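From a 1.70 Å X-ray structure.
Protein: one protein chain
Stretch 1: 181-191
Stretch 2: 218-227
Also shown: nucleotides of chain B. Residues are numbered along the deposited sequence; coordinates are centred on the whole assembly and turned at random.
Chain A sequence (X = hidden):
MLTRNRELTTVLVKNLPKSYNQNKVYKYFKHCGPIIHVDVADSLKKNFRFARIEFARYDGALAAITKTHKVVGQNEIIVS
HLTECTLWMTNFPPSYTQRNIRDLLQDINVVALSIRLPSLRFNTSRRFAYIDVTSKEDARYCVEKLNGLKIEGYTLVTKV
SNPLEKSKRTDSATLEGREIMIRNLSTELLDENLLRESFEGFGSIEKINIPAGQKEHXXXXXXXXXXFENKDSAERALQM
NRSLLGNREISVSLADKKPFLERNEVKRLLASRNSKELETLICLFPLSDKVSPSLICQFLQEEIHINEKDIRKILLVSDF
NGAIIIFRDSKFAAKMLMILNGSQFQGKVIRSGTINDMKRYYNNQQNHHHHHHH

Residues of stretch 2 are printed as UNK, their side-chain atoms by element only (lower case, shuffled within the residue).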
# COMPACT_ATOMS: atom_id res chain seq x y z
N MET A 181 14.42 -0.78 -21.62
CA MET A 181 15.44 0.17 -21.24
C MET A 181 16.65 -0.06 -22.14
O MET A 181 17.11 -1.20 -22.31
CB MET A 181 15.85 -0.00 -19.78
CG MET A 181 16.83 1.07 -19.30
SD MET A 181 17.31 0.82 -17.56
CE MET A 181 18.11 2.37 -17.24
N ILE A 182 17.15 1.02 -22.71
CA ILE A 182 18.33 0.98 -23.56
C ILE A 182 19.45 1.64 -22.75
O ILE A 182 19.30 2.77 -22.28
CB ILE A 182 18.08 1.77 -24.85
CG1 ILE A 182 16.84 1.20 -25.56
CG2 ILE A 182 19.31 1.73 -25.76
CD1 ILE A 182 16.17 2.18 -26.52
N ARG A 183 20.56 0.93 -22.58
CA ARG A 183 21.66 1.43 -21.76
C ARG A 183 22.94 1.53 -22.58
O ARG A 183 23.08 0.85 -23.59
CB ARG A 183 21.90 0.53 -20.53
CG ARG A 183 20.76 0.64 -19.51
CD ARG A 183 20.92 -0.33 -18.33
NE ARG A 183 20.64 -1.72 -18.70
CZ ARG A 183 20.42 -2.68 -17.80
NH1 ARG A 183 20.48 -2.39 -16.51
NH2 ARG A 183 20.17 -3.92 -18.20
N ASN A 184 23.82 2.40 -22.11
CA ASN A 184 25.15 2.61 -22.68
C ASN A 184 25.12 3.27 -24.04
O ASN A 184 26.02 3.06 -24.85
CB ASN A 184 25.95 1.31 -22.71
CG ASN A 184 26.33 0.84 -21.33
OD1 ASN A 184 26.31 1.62 -20.36
ND2 ASN A 184 26.65 -0.46 -21.22
N LEU A 185 24.10 4.08 -24.29
CA LEU A 185 24.13 4.94 -25.46
C LEU A 185 25.21 6.00 -25.26
O LEU A 185 25.48 6.39 -24.12
CB LEU A 185 22.78 5.62 -25.63
CG LEU A 185 21.60 4.74 -26.05
CD1 LEU A 185 20.27 5.44 -25.71
CD2 LEU A 185 21.67 4.43 -27.54
N SER A 186 25.82 6.48 -26.34
CA SER A 186 26.66 7.67 -26.21
C SER A 186 25.76 8.89 -26.26
O SER A 186 24.61 8.79 -26.68
CB SER A 186 27.65 7.73 -27.37
OG SER A 186 26.95 7.76 -28.60
N THR A 187 26.28 10.06 -25.89
CA THR A 187 25.49 11.29 -26.00
C THR A 187 25.05 11.54 -27.44
O THR A 187 23.93 11.96 -27.69
CB THR A 187 26.22 12.53 -25.46
OG1 THR A 187 27.49 12.64 -26.10
CG2 THR A 187 26.41 12.44 -23.95
N GLU A 188 25.94 11.26 -28.39
CA GLU A 188 25.62 11.41 -29.81
C GLU A 188 24.40 10.57 -30.22
O GLU A 188 23.60 10.99 -31.05
CB GLU A 188 26.84 11.07 -30.68
CG GLU A 188 26.51 10.41 -32.02
CD GLU A 188 27.58 10.62 -33.08
OE1 GLU A 188 28.75 10.23 -32.85
OE2 GLU A 188 27.25 11.17 -34.16
N LEU A 189 24.26 9.39 -29.62
CA LEU A 189 23.19 8.46 -29.97
C LEU A 189 21.92 8.69 -29.16
O LEU A 189 20.89 8.07 -29.44
CB LEU A 189 23.65 7.02 -29.74
CG LEU A 189 24.78 6.52 -30.64
CD1 LEU A 189 25.22 5.13 -30.20
CD2 LEU A 189 24.35 6.50 -32.10
N LEU A 190 22.01 9.54 -28.15
CA LEU A 190 20.87 9.82 -27.28
C LEU A 190 19.95 10.79 -28.00
O LEU A 190 19.90 11.98 -27.69
CB LEU A 190 21.33 10.37 -25.93
CG LEU A 190 20.24 10.46 -24.85
CD1 LEU A 190 19.74 9.07 -24.44
CD2 LEU A 190 20.74 11.22 -23.64
N ASP A 191 19.22 10.26 -28.97
CA ASP A 191 18.44 11.07 -29.88
C ASP A 191 17.16 10.32 -30.21
O ASP A 191 17.20 9.20 -30.74
CB ASP A 191 19.25 11.33 -31.15
CG ASP A 191 18.44 12.01 -32.22
OD1 ASP A 191 18.34 13.26 -32.17
OD2 ASP A 191 17.91 11.31 -33.11
N UNK A 218 27.46 15.68 -19.99
CA UNK A 218 28.42 14.89 -20.77
C UNK A 218 28.67 13.47 -20.23
O UNK A 218 29.83 13.07 -20.05
c UNK A 218 29.74 15.64 -20.92
o UNK A 218 29.63 16.71 -21.83
N UNK A 219 27.61 12.72 -19.99
CA UNK A 219 27.78 11.37 -19.47
C UNK A 219 28.49 10.50 -20.49
O UNK A 219 28.26 10.63 -21.70
c UNK A 219 26.43 10.73 -19.14
c UNK A 219 26.51 12.03 -16.98
c UNK A 219 25.81 11.22 -17.87
c UNK A 219 25.92 12.49 -15.81
c UNK A 219 24.61 12.12 -15.51
c UNK A 219 23.90 11.31 -16.39
c UNK A 219 24.51 10.86 -17.56
N UNK A 220 29.31 9.57 -20.01
CA UNK A 220 29.89 8.56 -20.88
C UNK A 220 28.83 7.61 -21.42
O UNK A 220 28.80 7.31 -22.61
c UNK A 220 30.94 7.76 -20.11
o UNK A 220 32.55 9.49 -20.45
n UNK A 220 32.66 8.35 -18.50
c UNK A 220 32.12 8.61 -19.70
N UNK A 221 27.95 7.15 -20.53
CA UNK A 221 26.87 6.24 -20.89
C UNK A 221 25.55 6.91 -20.59
O UNK A 221 25.40 7.53 -19.54
n UNK A 221 28.80 3.54 -19.38
c UNK A 221 28.22 4.17 -20.40
o UNK A 221 28.67 4.13 -21.55
c UNK A 221 26.97 4.94 -20.09
N UNK A 222 24.61 6.80 -21.53
CA UNK A 222 23.29 7.38 -21.34
C UNK A 222 22.25 6.30 -21.49
O UNK A 222 22.48 5.30 -22.17
s UNK A 222 24.26 9.77 -22.48
c UNK A 222 23.02 8.43 -22.42
N UNK A 223 21.08 6.52 -20.90
CA UNK A 223 19.99 5.56 -21.02
C UNK A 223 18.72 6.21 -21.54
O UNK A 223 18.57 7.44 -21.50
c UNK A 223 19.72 4.88 -19.68
s UNK A 223 19.08 6.00 -18.41
N UNK A 224 17.83 5.37 -22.05
CA UNK A 224 16.54 5.82 -22.55
C UNK A 224 15.56 4.68 -22.38
O UNK A 224 15.95 3.51 -22.29
c UNK A 224 16.64 6.20 -24.02
N UNK A 225 14.27 5.02 -22.32
CA UNK A 225 13.24 4.01 -22.18
C UNK A 225 12.28 4.14 -23.34
O UNK A 225 12.02 5.25 -23.81
c UNK A 225 14.10 4.98 -19.13
c UNK A 225 14.82 4.77 -17.96
c UNK A 225 14.72 3.57 -17.29
c UNK A 225 13.90 2.57 -17.79
c UNK A 225 13.17 2.79 -18.96
c UNK A 225 13.27 3.99 -19.64
c UNK A 225 12.46 4.22 -20.89
N UNK A 226 11.76 3.02 -23.79
CA UNK A 226 10.89 3.00 -24.95
C UNK A 226 9.72 2.08 -24.67
O UNK A 226 9.90 0.92 -24.27
c UNK A 226 10.82 2.39 -27.44
s UNK A 226 11.86 1.96 -28.86
c UNK A 226 13.02 3.34 -28.88
c UNK A 226 11.68 2.54 -26.18
N UNK A 227 8.51 2.61 -24.83
CA UNK A 227 7.31 1.83 -24.63
C UNK A 227 6.67 1.46 -25.97
O UNK A 227 6.40 2.33 -26.79
c UNK A 227 6.85 2.92 -22.45
c UNK A 227 4.99 1.86 -23.74
c UNK A 227 6.29 2.63 -23.83
P A B 11 28.96 8.23 -16.74
OP1 A B 11 28.50 7.23 -17.74
OP2 A B 11 29.16 9.63 -17.17
O5' A B 11 28.02 8.18 -15.46
C5' A B 11 26.76 8.84 -15.44
C4' A B 11 25.79 8.11 -14.54
O4' A B 11 25.36 6.89 -15.20
C3' A B 11 26.34 7.68 -13.18
O3' A B 11 25.28 7.67 -12.23
C2' A B 11 26.75 6.23 -13.43
O2' A B 11 26.77 5.44 -12.26
C1' A B 11 25.66 5.78 -14.39
N9 A B 11 25.99 4.67 -15.29
C8 A B 11 26.73 4.73 -16.44
N7 A B 11 26.79 3.58 -17.07
C5 A B 11 26.01 2.73 -16.31
C6 A B 11 25.66 1.37 -16.46
N6 A B 11 26.06 0.61 -17.48
N1 A B 11 24.86 0.82 -15.53
C2 A B 11 24.45 1.59 -14.51
N3 A B 11 24.70 2.88 -14.26
C4 A B 11 25.50 3.39 -15.21
P C B 14 13.40 7.34 -11.99
OP1 C B 14 14.32 8.12 -11.11
OP2 C B 14 12.21 6.66 -11.39
O5' C B 14 12.83 8.26 -13.15
C5' C B 14 13.68 9.15 -13.88
C4' C B 14 13.35 9.14 -15.35
O4' C B 14 13.63 7.83 -15.88
C3' C B 14 11.89 9.38 -15.71
O3' C B 14 11.53 10.75 -15.76
C2' C B 14 11.78 8.71 -17.07
O2' C B 14 12.39 9.53 -18.07
C1' C B 14 12.69 7.51 -16.88
N1 C B 14 11.99 6.25 -16.52
C2 C B 14 11.22 5.62 -17.51
O2 C B 14 11.07 6.19 -18.61
N3 C B 14 10.64 4.44 -17.24
C4 C B 14 10.81 3.85 -16.05
N4 C B 14 10.20 2.68 -15.88
C5 C B 14 11.61 4.44 -15.03
C6 C B 14 12.19 5.63 -15.31
P A B 12 24.81 9.03 -11.50
OP1 A B 12 25.94 9.99 -11.46
OP2 A B 12 24.18 8.58 -10.23
O5' A B 12 23.71 9.65 -12.47
C5' A B 12 22.45 9.02 -12.65
C4' A B 12 21.89 9.31 -14.02
O4' A B 12 22.72 8.69 -15.02
C3' A B 12 20.49 8.77 -14.31
O3' A B 12 19.48 9.64 -13.82
C2' A B 12 20.48 8.66 -15.83
O2' A B 12 20.13 9.91 -16.41
C1' A B 12 21.95 8.35 -16.15
N9 A B 12 22.19 6.93 -16.50
C8 A B 12 22.94 6.50 -17.57
N7 A B 12 23.03 5.19 -17.66
C5 A B 12 22.28 4.74 -16.59
C6 A B 12 21.98 3.44 -16.15
N6 A B 12 22.40 2.34 -16.77
N1 A B 12 21.21 3.31 -15.04
C2 A B 12 20.80 4.41 -14.43
N3 A B 12 21.01 5.69 -14.74
C4 A B 12 21.77 5.79 -15.85
O HOH W 1 28.94 9.69 -24.38
O HOH W 2 29.93 12.38 -23.61

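Position 218 carries one carbon and one oxygen. A two-atom side chain ending in oxygen is serine; Ser-218 points away from stretch 1, and its backbone C lies 4.5 Å from Thr-187 CG2.

At 219 one carbon leads to a ring of six carbons without a hydroxyl, hence phenylalanine. The ring of Phe-219 leads away from stretch 1 and lays one face against C5' of A11, while its backbone O sits 3.4 Å from Thr-187 CG2. Water 1 links the two stretches here, accepting from Thr-187 N (3.1 Å) and donating to Phe-219 O (2.9 Å).

Position 220 has two carbons, the second bearing one oxygen and one nitrogen: a short amide, Asn-220. It points away from stretch 1, and its backbone N donates to A11 OP2 (2.8 Å).

Position 221 has the same composition, so it is Asn-221. Its CG lies 3.2 Å from Asn-184 OD1, but the angle between that oxygen and Asn-221 ND2 is poor for a hydrogen bond. Both amides instead read the base of A11: Asn-221 ND2 donates to N7 (3.1 Å), and A11 N6 donates weakly to Asn-184 OD1 (3.1 Å).

At 222, one carbon and one sulfur define cysteine. The CB of Cys-222 is 3.8 Å from Leu-190 CD2, and its SG is 3.7 Å from Thr-187 CG2.

Position 223 repeats carbon and sulfur: Cys-223. Its CB meets Met-181 CE at 3.9 Å, and its SG lies 3.7 Å from A12 C4.

A lone carbon at 224 means alanine. Ala-224 CB is 4.1 Å from Leu-185 CD1 and 4.2 Å from Leu-190 CD1.

At 225 one carbon precedes a six-carbon ring, giving Phe-225. Met-181 CG stands 4.0 Å from the ring centroid, 26° off the normal, a CH-pi contact; C14 covers the opposite face.

Position 226 is an unbranched chain of two carbons, sulfur and carbon, which is methionine. Met-226 CE reaches Ile-182 CD1 at 4.1 Å.

At 227 one carbon bears two others, giving Val-227, beyond reach of stretch 1.

The contact is an antiparallel strand pair, with axes at 166°. Two reciprocal backbone pairs hold it: Ile-182 N to Ala-224 O (2.8 Å) with Ala-224 N to Ile-182 O (3.0 Å), and Leu-185 N to Cys-222 O (2.9 Å) with Cys-222 N to Leu-185 O (2.8 Å). Between them a bulge shifts the register by one. Ile-182, Leu-185, Cys-222 and Ala-224 share one apolar face; Met-181 and Phe-225 lie on the other, where C14 packs on the ring.

Stretch 2, residues 218-227: SFNNCCAFMV
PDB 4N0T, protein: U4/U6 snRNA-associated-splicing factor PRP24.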